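Local atomic coordinates of phosphotriesterase homology protein (Escherichia coli, PDB entry 1BF6), a protein that hydrolyses phosphorylated glyceryl acetates, and also aromatic acetates and propionates, as a monomeric enzyme that binds two zinc ions per subunit. Residues 2-8 with 282-287; 9-14 with 257-261. All coordinates share one frame; numbering follows the deposited sequence.

In the fold
Both contacts draw on strand 7-12, the first strand of the TIM-type barrel, and pair it with two helices that follow each other near the end of the chain, 259-270 and 275-289. Interaction 1 (2-8 with 282-287) is partly buried: the N-terminal turn and the start of the strand meet the last helix through a backbone bond, a water and a mixture of apolar and polar side chains. Interaction 2 (9-14 with 257-261) is wholly buried, with leucines packing round a tyrosine whose hydroxyl bonds to the backbone of a zinc ligand and whose ring edge meets a carboxylate. The two touch where Leu282 packs on Leu260 and Leu261, and their centres lie about 13 Å apart.

Interaction 1: residues 2-8 with 282-287; sequences FDPTGYT and LRENPS
Tyr7 lies across Leu282, turning one ring face to the leucine's CD1, which sits 4.0 Å from the ring centroid and only 3° off the normal, a CH-pi contact. Leu282 CB also presses on Tyr7 CD1 at 3.4 Å, while Arg283 CB comes to the edge of the same ring. The guanidinium plane of Arg283 is only 9° from that of the tyrosine ring. Trans at chi1 (-179°), the arginine runs its CG past the carbonyls of Pro4 and Gly6; a bend at chi3 then brings NE to Thr5 O, a weak bond of 3.3 Å. Arg283 is one of the residues that bind glucose, as is Asp279, which accepts a hydrogen bond from Tyr7 OH.

The backbones meet next to this cluster: Thr8 N donates to Leu282 O at 2.8 Å. Thr8 and Pro286 pass in opposite directions, with CB to CB at 3.3 Å, a tight fit. One water joins Gly6 O and Thr8 OG1 and gives a weak bond to Arg283 O. That carbonyl also receives Ser287 OG and Ser287 N from opposite faces of its plane. Beyond it, Pro4 CB rests 3.4 Å from Ser287 OG, and the edge of the Phe2 ring points at the same hydroxyl. Asp3 OD1 takes both Thr5 N and Thr5 OG1, an Asx turn within the type I turn from Asp3 to Gly6.

Asn49 of strand 47-52 bonds to Thr8 OG1 and Asp3 O, Leu282 and Pro286 lean on strand 237-239, and helix 275-289 thus packs against the barrel where its first and last strands come together.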
ATOM      1  N   PHE A   2       0.518 -13.174  10.138  1.00 25.24           N
ATOM      2  CA  PHE A   2      -0.644 -12.752   9.348  1.00 20.66           C
ATOM      3  C   PHE A   2      -1.875 -13.562   9.767  1.00 19.90           C
ATOM      4  O   PHE A   2      -1.826 -14.787   9.837  1.00 18.80           O
ATOM      5  CB  PHE A   2      -0.368 -12.928   7.851  1.00 18.43           C
ATOM      6  CG  PHE A   2      -1.416 -12.315   6.953  1.00 16.95           C
ATOM      7  CD1 PHE A   2      -2.613 -12.985   6.689  1.00 16.48           C
ATOM      8  CD2 PHE A   2      -1.207 -11.074   6.364  1.00 14.63           C
ATOM      9  CE1 PHE A   2      -3.581 -12.435   5.857  1.00 15.60           C
ATOM     10  CE2 PHE A   2      -2.176 -10.511   5.525  1.00 14.36           C
ATOM     11  CZ  PHE A   2      -3.360 -11.190   5.272  1.00 14.88           C
ATOM     12  N   ASP A   3      -2.964 -12.859  10.066  1.00 16.81           N
ATOM     13  CA  ASP A   3      -4.218 -13.480  10.498  1.00 15.22           C
ATOM     14  C   ASP A   3      -5.210 -13.400   9.343  1.00 13.03           C
ATOM     15  O   ASP A   3      -5.795 -12.346   9.097  1.00 12.19           O
ATOM     16  CB  ASP A   3      -4.751 -12.720  11.719  1.00 14.66           C
ATOM     17  CG  ASP A   3      -5.971 -13.378  12.352  1.00 14.81           C
ATOM     18  OD1 ASP A   3      -6.628 -14.229  11.711  1.00 10.50           O
ATOM     19  OD2 ASP A   3      -6.277 -13.021  13.509  1.00 15.54           O
ATOM     20  N   PRO A   4      -5.430 -14.522   8.629  1.00 12.08           N
ATOM     21  CA  PRO A   4      -6.357 -14.559   7.491  1.00 12.20           C
ATOM     22  C   PRO A   4      -7.843 -14.522   7.871  1.00 11.17           C
ATOM     23  O   PRO A   4      -8.701 -14.368   6.996  1.00 11.55           O
ATOM     24  CB  PRO A   4      -5.983 -15.867   6.792  1.00 11.27           C
ATOM     25  CG  PRO A   4      -5.647 -16.757   7.936  1.00 12.05           C
ATOM     26  CD  PRO A   4      -4.861 -15.859   8.889  1.00 13.40           C
ATOM     27  N   THR A   5      -8.131 -14.626   9.168  1.00 12.15           N
ATOM     28  CA  THR A   5      -9.512 -14.593   9.649  1.00 13.89           C
ATOM     29  C   THR A   5     -10.031 -13.161   9.810  1.00 15.46           C
ATOM     30  O   THR A   5     -11.239 -12.943   9.934  1.00 17.49           O
ATOM     31  CB  THR A   5      -9.685 -15.346  10.990  1.00 13.99           C
ATOM     32  OG1 THR A   5      -9.102 -14.588  12.055  1.00 14.60           O
ATOM     33  CG2 THR A   5      -9.026 -16.723  10.924  1.00 15.64           C
ATOM     34  N   GLY A   6      -9.126 -12.183   9.795  1.00 13.62           N
ATOM     35  CA  GLY A   6      -9.545 -10.795   9.943  1.00 12.44           C
ATOM     36  C   GLY A   6      -9.322  -9.942   8.708  1.00 11.55           C
ATOM     37  O   GLY A   6      -8.759 -10.410   7.720  1.00 11.04           O
ATOM     38  N   TYR A   7      -9.751  -8.682   8.770  1.00  8.71           N
ATOM     39  CA  TYR A   7      -9.597  -7.745   7.663  1.00  8.51           C
ATOM     40  C   TYR A   7      -8.159  -7.237   7.535  1.00  7.14           C
ATOM     41  O   TYR A   7      -7.397  -7.220   8.511  1.00  8.54           O
ATOM     42  CB  TYR A   7     -10.518  -6.541   7.852  1.00  9.86           C
ATOM     43  CG  TYR A   7     -12.002  -6.845   7.764  1.00 10.88           C
ATOM     44  CD1 TYR A   7     -12.493  -7.795   6.862  1.00 10.53           C
ATOM     45  CD2 TYR A   7     -12.919  -6.124   8.525  1.00 11.20           C
ATOM     46  CE1 TYR A   7     -13.857  -8.009   6.717  1.00 12.68           C
ATOM     47  CE2 TYR A   7     -14.281  -6.330   8.390  1.00 12.19           C
ATOM     48  CZ  TYR A   7     -14.745  -7.270   7.486  1.00 12.04           C
ATOM     49  OH  TYR A   7     -16.093  -7.475   7.349  1.00 13.54           O
ATOM     50  N   THR A   8      -7.822  -6.776   6.335  1.00  7.89           N
ATOM     51  CA  THR A   8      -6.492  -6.255   6.045  1.00  6.63           C
ATOM     52  C   THR A   8      -6.584  -4.922   5.299  1.00  5.80           C
ATOM     53  O   THR A   8      -7.314  -4.807   4.304  1.00  6.35           O
ATOM     54  CB  THR A   8      -5.678  -7.260   5.153  1.00  6.10           C
ATOM     55  OG1 THR A   8      -5.479  -8.491   5.853  0.50  2.00           O
ATOM     56  CG2 THR A   8      -4.321  -6.666   4.761  0.50  2.38           C
ATOM     57  N   LEU A 282     -11.803  -7.091   1.637  1.00  5.99           N
ATOM     58  CA  LEU A 282     -11.104  -6.903   2.908  1.00  6.77           C
ATOM     59  C   LEU A 282     -10.447  -8.103   3.578  1.00  8.28           C
ATOM     60  O   LEU A 282      -9.505  -7.933   4.351  1.00  8.78           O
ATOM     61  CB  LEU A 282     -12.020  -6.208   3.929  1.00  9.08           C
ATOM     62  CG  LEU A 282     -12.399  -4.746   3.679  1.00 11.51           C
ATOM     63  CD1 LEU A 282     -13.317  -4.266   4.820  1.00 11.92           C
ATOM     64  CD2 LEU A 282     -11.135  -3.879   3.610  1.00 12.01           C
ATOM     65  N   ARG A 283     -10.955  -9.309   3.326  1.00 10.05           N
ATOM     66  CA  ARG A 283     -10.386 -10.492   3.958  1.00 10.68           C
ATOM     67  C   ARG A 283      -9.840 -11.528   2.980  1.00 10.11           C
ATOM     68  O   ARG A 283      -8.681 -11.926   3.090  1.00  9.44           O
ATOM     69  CB  ARG A 283     -11.410 -11.156   4.898  1.00 12.69           C
ATOM     70  CG  ARG A 283     -10.893 -12.407   5.626  1.00 16.37           C
ATOM     71  CD  ARG A 283     -12.037 -13.297   6.121  1.00 22.56           C
ATOM     72  NE  ARG A 283     -12.892 -12.572   7.056  1.00 29.93           N
ATOM     73  CZ  ARG A 283     -14.226 -12.522   7.010  1.00 32.42           C
ATOM     74  NH1 ARG A 283     -14.911 -13.174   6.071  1.00 32.01           N
ATOM     75  NH2 ARG A 283     -14.875 -11.757   7.883  1.00 33.38           N
ATOM     76  N   GLU A 284     -10.666 -11.961   2.029  1.00 10.46           N
ATOM     77  CA  GLU A 284     -10.248 -12.993   1.084  1.00 12.45           C
ATOM     78  C   GLU A 284      -9.045 -12.601   0.240  1.00 11.70           C
ATOM     79  O   GLU A 284      -8.002 -13.260   0.288  1.00 10.93           O
ATOM     80  CB  GLU A 284     -11.404 -13.407   0.182  1.00 16.91           C
ATOM     81  CG  GLU A 284     -12.576 -14.020   0.935  1.00 25.28           C
ATOM     82  CD  GLU A 284     -13.563 -14.734   0.016  1.00 31.97           C
ATOM     83  OE1 GLU A 284     -13.197 -15.055  -1.144  1.00 34.19           O
ATOM     84  OE2 GLU A 284     -14.706 -14.987   0.463  1.00 35.14           O
ATOM     85  N   ASN A 285      -9.185 -11.511  -0.501  1.00 10.03           N
ATOM     86  CA  ASN A 285      -8.109 -11.028  -1.364  1.00 10.66           C
ATOM     87  C   ASN A 285      -6.753 -10.870  -0.669  1.00  9.98           C
ATOM     88  O   ASN A 285      -5.761 -11.416  -1.139  1.00  9.57           O
ATOM     89  CB  ASN A 285      -8.517  -9.730  -2.090  1.00 10.48           C
ATOM     90  CG  ASN A 285      -9.571  -9.962  -3.155  1.00  9.30           C
ATOM     91  OD1 ASN A 285      -9.954 -11.098  -3.436  1.00 11.44           O
ATOM     92  ND2 ASN A 285     -10.045  -8.884  -3.755  1.00  8.10           N
ATOM     93  N   PRO A 286      -6.691 -10.143   0.462  1.00  9.71           N
ATOM     94  CA  PRO A 286      -5.414  -9.964   1.166  1.00 10.36           C
ATOM     95  C   PRO A 286      -4.799 -11.287   1.632  1.00 11.73           C
ATOM     96  O   PRO A 286      -3.580 -11.483   1.547  1.00  9.41           O
ATOM     97  CB  PRO A 286      -5.802  -9.104   2.364  1.00 11.20           C
ATOM     98  CG  PRO A 286      -6.933  -8.293   1.850  1.00 13.17           C
ATOM     99  CD  PRO A 286      -7.743  -9.308   1.078  1.00 10.98           C
ATOM    100  N   SER A 287      -5.641 -12.172   2.168  1.00 12.80           N
ATOM    101  CA  SER A 287      -5.181 -13.476   2.638  1.00 14.80           C
ATOM    102  C   SER A 287      -4.538 -14.268   1.495  1.00 13.86           C
ATOM    103  O   SER A 287      -3.547 -14.952   1.705  1.00 17.16           O
ATOM    104  CB  SER A 287      -6.345 -14.271   3.231  1.00 15.57           C
ATOM    105  OG  SER A 287      -6.864 -13.621   4.381  1.00 19.96           O
TER
HETATM  106  O   HOH W   1      -6.989 -10.744   5.687  1.00  8.03           O

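Interaction 2: residues 9-14 with 257-261; sequences LAHEHL and YDYLL. With ZN (zinc ion), chain C.
From Leu9 to Leu14 the chain turns a corner at Ala10 and His11, and residues 257-261, a loop that leads into helix 259-270, stay back from it, with the CA atoms of Glu12 and Tyr257 nearest at 8.5 Å, so side chains span the gap. Tyr257 does most of this. Its ring reaches along Glu12 to His13, where OH donates to His13 O at 2.7 Å, in the carbonyl plane. Leu14 CD2 lies 3.9 Å from Tyr257 CZ, and at the other end of the side chain Leu9 CD2 comes to Tyr257 CB. A phenylalanine here, lacking the hydroxyl, would probably leave the buried His13 O without its donor and the ring freer to shift along Glu12.

Glu12 runs past the tyrosine in the opposite direction. Bent at chi2 (-59°), it sets its carboxylate at the ring edge, the two planes 70° apart, with OE1 3.4 Å from Tyr257 CD2. Both oxygens of this buried carboxylate are satisfied by hydrogen bonds: OE1 accepts from Ile243 N, and OE2 from Ser240 OG and Met241 N, all from the chain just after strand 237-239. These bonds tie the first barrel strand to the end of the last.

His11 and His13 form the His-X-His pair at the end of the first strand that marks the phosphotriesterase family and its metal-dependent relatives. Both bind one zinc ion through NE2, at 2.3 Å from His11 and 2.2 Å from His13, with Glu124 and Asp242 completing the site. Thr54 OG1 bonds to His13 ND1, which, together with the zinc bond at NE2, fixes how that imidazole is turned.

Farther from the metal, Leu9 CD1 and Leu260 CD2 slide past each other at 4.0 Å, and Met39 and Ile35 of helix 32-44 pack on Tyr257.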
ATOM      1  N   LEU A   9      -5.884  -3.904   5.810  1.00  7.90           N
ATOM      2  CA  LEU A   9      -5.815  -2.591   5.151  1.00  6.08           C
ATOM      3  C   LEU A   9      -4.558  -2.764   4.284  1.00  6.20           C
ATOM      4  O   LEU A   9      -3.456  -2.888   4.802  1.00  7.18           O
ATOM      5  CB  LEU A   9      -5.637  -1.468   6.179  1.00 10.31           C
ATOM      6  CG  LEU A   9      -6.934  -0.793   6.661  1.00 13.40           C
ATOM      7  CD1 LEU A   9      -7.939  -1.811   7.163  1.00 14.67           C
ATOM      8  CD2 LEU A   9      -6.615   0.240   7.733  1.00 14.28           C
ATOM      9  N   ALA A  10      -4.764  -2.798   2.973  1.00  4.88           N
ATOM     10  CA  ALA A  10      -3.705  -3.066   1.994  1.00  6.87           C
ATOM     11  C   ALA A  10      -2.611  -2.026   1.761  1.00  9.24           C
ATOM     12  O   ALA A  10      -1.600  -2.338   1.129  1.00  6.07           O
ATOM     13  CB  ALA A  10      -4.344  -3.439   0.656  1.00  4.37           C
ATOM     14  N   HIS A  11      -2.793  -0.810   2.271  1.00  8.67           N
ATOM     15  CA  HIS A  11      -1.809   0.255   2.040  1.00  8.90           C
ATOM     16  C   HIS A  11      -1.914   1.355   3.082  1.00  8.36           C
ATOM     17  O   HIS A  11      -2.736   2.261   2.952  1.00  9.14           O
ATOM     18  CB  HIS A  11      -2.034   0.866   0.661  1.00  7.10           C
ATOM     19  CG  HIS A  11      -0.963   1.828   0.245  1.00 12.56           C
ATOM     20  ND1 HIS A  11      -0.130   1.625  -0.839  1.00  9.52           N
ATOM     21  CD2 HIS A  11      -0.577   3.008   0.797  1.00  7.70           C
ATOM     22  CE1 HIS A  11       0.714   2.654  -0.921  1.00  9.97           C
ATOM     23  NE2 HIS A  11       0.481   3.514   0.046  1.00 10.84           N
ATOM     24  N   GLU A  12      -1.045   1.293   4.079  1.00  9.29           N
ATOM     25  CA  GLU A  12      -1.041   2.267   5.157  1.00  9.51           C
ATOM     26  C   GLU A  12       0.364   2.639   5.601  1.00 11.77           C
ATOM     27  O   GLU A  12       1.353   1.998   5.228  1.00 11.22           O
ATOM     28  CB  GLU A  12      -1.762   1.692   6.382  1.00  8.74           C
ATOM     29  CG  GLU A  12      -3.221   1.330   6.161  1.00 10.22           C
ATOM     30  CD  GLU A  12      -4.061   2.506   5.727  1.00  9.02           C
ATOM     31  OE1 GLU A  12      -3.711   3.665   6.041  1.00  8.68           O
ATOM     32  OE2 GLU A  12      -5.084   2.273   5.061  1.00 10.44           O
ATOM     33  N   HIS A  13       0.435   3.688   6.412  1.00 10.23           N
ATOM     34  CA  HIS A  13       1.681   4.128   7.003  1.00 10.68           C
ATOM     35  C   HIS A  13       1.410   4.274   8.479  1.00 11.43           C
ATOM     36  O   HIS A  13       0.412   4.888   8.851  1.00 10.68           O
ATOM     37  CB  HIS A  13       2.117   5.477   6.440  1.00 10.02           C
ATOM     38  CG  HIS A  13       2.455   5.427   4.993  1.00  8.71           C
ATOM     39  ND1 HIS A  13       3.660   4.973   4.502  1.00  9.26           N
ATOM     40  CD2 HIS A  13       1.687   5.688   3.909  1.00  4.41           C
ATOM     41  CE1 HIS A  13       3.584   4.961   3.175  1.00  6.79           C
ATOM     42  NE2 HIS A  13       2.406   5.388   2.776  1.00  6.76           N
ATOM     43  N   LEU A  14       2.230   3.629   9.305  1.00 10.38           N
ATOM     44  CA  LEU A  14       2.120   3.726  10.759  1.00 11.58           C
ATOM     45  C   LEU A  14       3.220   4.660  11.258  1.00 13.36           C
ATOM     46  O   LEU A  14       3.057   5.363  12.261  1.00 13.41           O
ATOM     47  CB  LEU A  14       2.247   2.351  11.406  1.00 10.93           C
ATOM     48  CG  LEU A  14       1.134   1.398  10.962  1.00 11.10           C
ATOM     49  CD1 LEU A  14       1.246   0.107  11.746  1.00 13.52           C
ATOM     50  CD2 LEU A  14      -0.220   2.052  11.192  1.00 10.61           C
ATOM     51  N   TYR A 257      -7.853   5.751  10.562  1.00  9.09           N
ATOM     52  CA  TYR A 257      -7.805   4.539   9.737  1.00 10.75           C
ATOM     53  C   TYR A 257      -9.156   3.836   9.665  1.00  9.64           C
ATOM     54  O   TYR A 257      -9.563   3.377   8.594  1.00 11.60           O
ATOM     55  CB  TYR A 257      -6.783   3.540  10.287  1.00 11.57           C
ATOM     56  CG  TYR A 257      -5.368   4.056  10.364  1.00 10.17           C
ATOM     57  CD1 TYR A 257      -4.953   4.830  11.439  1.00  8.72           C
ATOM     58  CD2 TYR A 257      -4.437   3.752   9.363  1.00 10.24           C
ATOM     59  CE1 TYR A 257      -3.663   5.294  11.527  1.00 10.22           C
ATOM     60  CE2 TYR A 257      -3.127   4.211   9.440  1.00  7.58           C
ATOM     61  CZ  TYR A 257      -2.750   4.983  10.529  1.00 11.30           C
ATOM     62  OH  TYR A 257      -1.469   5.456  10.633  1.00 10.95           O
ATOM     63  N   ASP A 258      -9.858   3.768  10.797  1.00 10.65           N
ATOM     64  CA  ASP A 258     -11.160   3.096  10.837  1.00  8.27           C
ATOM     65  C   ASP A 258     -12.296   3.798  10.104  1.00  8.62           C
ATOM     66  O   ASP A 258     -13.429   3.334  10.145  1.00 10.85           O
ATOM     67  CB  ASP A 258     -11.561   2.725  12.270  1.00  8.04           C
ATOM     68  CG  ASP A 258     -11.926   3.936  13.137  1.00 11.06           C
ATOM     69  OD1 ASP A 258     -11.744   5.104  12.725  1.00  8.83           O
ATOM     70  OD2 ASP A 258     -12.394   3.691  14.265  1.00 13.46           O
ATOM     71  N   TYR A 259     -12.000   4.924   9.455  1.00  8.35           N
ATOM     72  CA  TYR A 259     -12.994   5.646   8.664  1.00  7.58           C
ATOM     73  C   TYR A 259     -13.494   4.684   7.586  1.00  9.33           C
ATOM     74  O   TYR A 259     -14.642   4.753   7.157  1.00  8.17           O
ATOM     75  CB  TYR A 259     -12.353   6.868   8.000  1.00  7.04           C
ATOM     76  CG  TYR A 259     -13.244   7.623   7.057  1.00  6.78           C
ATOM     77  CD1 TYR A 259     -13.317   7.291   5.700  1.00  8.42           C
ATOM     78  CD2 TYR A 259     -13.986   8.712   7.506  1.00  9.33           C
ATOM     79  CE1 TYR A 259     -14.107   8.035   4.816  1.00  9.97           C
ATOM     80  CE2 TYR A 259     -14.769   9.460   6.636  1.00 10.95           C
ATOM     81  CZ  TYR A 259     -14.825   9.118   5.300  1.00 12.11           C
ATOM     82  OH  TYR A 259     -15.603   9.870   4.459  1.00 17.20           O
ATOM     83  N   LEU A 260     -12.610   3.789   7.149  1.00  8.70           N
ATOM     84  CA  LEU A 260     -12.956   2.808   6.128  1.00  8.94           C
ATOM     85  C   LEU A 260     -14.153   1.975   6.580  1.00  7.45           C
ATOM     86  O   LEU A 260     -15.065   1.717   5.798  1.00  8.25           O
ATOM     87  CB  LEU A 260     -11.760   1.873   5.876  1.00 10.05           C
ATOM     88  CG  LEU A 260     -11.942   0.753   4.848  1.00 11.59           C
ATOM     89  CD1 LEU A 260     -12.141   1.333   3.465  1.00 13.84           C
ATOM     90  CD2 LEU A 260     -10.720  -0.166   4.863  1.00 14.29           C
ATOM     91  N   LEU A 261     -14.156   1.599   7.854  1.00  8.40           N
ATOM     92  CA  LEU A 261     -15.217   0.754   8.403  1.00 11.16           C
ATOM     93  C   LEU A 261     -16.393   1.498   9.042  1.00 12.11           C
ATOM     94  O   LEU A 261     -17.533   1.022   8.998  1.00 10.60           O
ATOM     95  CB  LEU A 261     -14.600  -0.254   9.382  1.00 11.49           C
ATOM     96  CG  LEU A 261     -13.583  -1.188   8.694  1.00 12.09           C
ATOM     97  CD1 LEU A 261     -12.741  -1.937   9.692  1.00 10.75           C
ATOM     98  CD2 LEU A 261     -14.304  -2.143   7.749  1.00 13.53           C
TER
HETATM   99 ZN    ZN C   1       1.466   5.414   0.827  1.00 12.00          ZN